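PDB 1IPA: RNA 2'-o-ribose methyltransferase from Thermus thermophilus, which probably binds RNA and transfers a methyl group to a ribose 2'-hydroxyl, as a member of the TrmH family of knotted methyltransferases. Local coordinates for residues A[15-18]-A[22-25]. Residues are numbered along the deposited sequence; the frame is centred on the assembly and turned at random.
Sequences ARLL and HRDS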
loop_
_atom_site.group_PDB
_atom_site.type_symbol
_atom_site.label_atom_id
_atom_site.label_comp_id
_atom_site.label_asym_id
_atom_site.label_seq_id
_atom_site.Cartn_x
_atom_site.Cartn_y
_atom_site.Cartn_z
ATOM N N ALA A 15 21.240 0.507 -6.799
ATOM C CA ALA A 15 20.552 1.781 -7.044
ATOM C C ALA A 15 19.560 1.703 -8.209
ATOM O O ALA A 15 18.544 2.400 -8.217
ATOM C CB ALA A 15 21.574 2.905 -7.295
ATOM N N ARG A 16 19.855 0.861 -9.193
ATOM C CA ARG A 16 18.977 0.703 -10.342
ATOM C C ARG A 16 17.602 0.196 -9.912
ATOM O O ARG A 16 16.604 0.415 -10.595
ATOM C CB ARG A 16 19.597 -0.283 -11.339
ATOM C CG ARG A 16 20.701 0.299 -12.227
ATOM C CD ARG A 16 21.580 -0.816 -12.797
ATOM N NE ARG A 16 20.787 -1.966 -13.233
ATOM C CZ ARG A 16 20.242 -2.100 -14.438
ATOM N NH1 ARG A 16 20.406 -1.154 -15.351
ATOM N NH2 ARG A 16 19.520 -3.175 -14.725
ATOM N N LEU A 17 17.553 -0.484 -8.772
ATOM C CA LEU A 17 16.298 -1.028 -8.279
ATOM C C LEU A 17 15.323 0.064 -7.841
ATOM O O LEU A 17 14.173 -0.226 -7.503
ATOM C CB LEU A 17 16.567 -2.013 -7.134
ATOM C CG LEU A 17 16.746 -3.518 -7.412
ATOM C CD1 LEU A 17 17.101 -3.814 -8.867
ATOM C CD2 LEU A 17 17.806 -4.049 -6.465
ATOM N N LEU A 18 15.768 1.321 -7.850
ATOM C CA LEU A 18 14.869 2.412 -7.474
ATOM C C LEU A 18 13.868 2.665 -8.595
ATOM O O LEU A 18 12.821 3.271 -8.378
ATOM C CB LEU A 18 15.643 3.692 -7.148
ATOM C CG LEU A 18 16.476 3.595 -5.861
ATOM C CD1 LEU A 18 17.191 4.900 -5.606
ATOM C CD2 LEU A 18 15.578 3.245 -4.689
ATOM N N HIS A 22 13.735 -1.926 -13.872
ATOM C CA HIS A 22 14.862 -2.692 -13.368
ATOM C C HIS A 22 14.464 -3.711 -12.314
ATOM O O HIS A 22 15.049 -4.786 -12.239
ATOM C CB HIS A 22 15.918 -1.740 -12.820
ATOM C CG HIS A 22 16.470 -0.810 -13.853
ATOM N ND1 HIS A 22 16.884 0.472 -13.558
ATOM C CD2 HIS A 22 16.661 -0.970 -15.184
ATOM C CE1 HIS A 22 17.303 1.062 -14.664
ATOM N NE2 HIS A 22 17.178 0.208 -15.663
ATOM N N ARG A 23 13.471 -3.381 -11.499
ATOM C CA ARG A 23 13.010 -4.310 -10.480
ATOM C C ARG A 23 12.300 -5.471 -11.153
ATOM O O ARG A 23 12.484 -6.628 -10.784
ATOM C CB ARG A 23 12.029 -3.631 -9.525
ATOM C CG ARG A 23 12.602 -2.473 -8.745
ATOM C CD ARG A 23 11.647 -2.063 -7.648
ATOM N NE ARG A 23 10.482 -1.336 -8.143
ATOM C CZ ARG A 23 10.457 -0.020 -8.349
ATOM N NH1 ARG A 23 11.537 0.711 -8.106
ATOM N NH2 ARG A 23 9.342 0.569 -8.764
ATOM N N ASP A 24 11.484 -5.153 -12.150
ATOM C CA ASP A 24 10.720 -6.174 -12.849
ATOM C C ASP A 24 11.562 -7.148 -13.657
ATOM O O ASP A 24 11.327 -8.353 -13.617
ATOM C CB ASP A 24 9.677 -5.527 -13.767
ATOM C CG ASP A 24 8.685 -4.666 -13.008
ATOM O OD1 ASP A 24 8.432 -4.950 -11.817
ATOM O OD2 ASP A 24 8.151 -3.710 -13.610
ATOM N N SER A 25 12.551 -6.639 -14.378
ATOM C CA SER A 25 13.361 -7.515 -15.199
ATOM C C SER A 25 14.263 -8.397 -14.356
ATOM O O SER A 25 14.478 -9.555 -14.691
ATOM C CB SER A 25 14.186 -6.706 -16.203
ATOM O OG SER A 25 15.308 -6.121 -15.581
HETATM O O HOH W 1 9.777 3.224 -8.744
#
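R23 and H22, near the start of helix 20-26, reach back to the carbonyls of L17 and R16 in the loop that follows helix 9-15, so that two consecutive helices of the presumed RNA-binding domain are tied at their turn. The tight part lies around R23. Its chain bends at chi3 (-74°), which brings the guanidinium edge to L17: NH1 donates to L17 O at 2.9 Å, nearly straight (163°) and close to the guanidinium plane. The aliphatic part of R23 packs against the same carbonyl, with CG 3.0 Å from L17 O. A water bridges the other amino group to the next carbonyl, accepting from R23 NH2 at 2.7 Å and donating to L18 O. R23 NH2 also forms a salt bridge with D152, linking this buried arginine to the methyltransferase part of the chain, while L17 and L18 pack on L30 of strand 28-32.

Towards solvent the fit is looser. H22 ND1 donates to R16 O at 3.0 Å; the oxygen lies in the ring plane, but the bond is bent. The exposed R16 guanidinium lies over one face of the imidazole, displaced toward its rim, with NH1 3.5 Å from H22 NE2 and the two planes inclined by 30°.

Chemically, the bond to R16 O places a proton on ND1 of H22, and the neighbouring guanidinium would probably disfavour a second proton on the ring. R23, by contrast, meets an anionic partner as well as the L17 carbonyl, consistent with a stably charged arginine joining this inter-helix loop to D152.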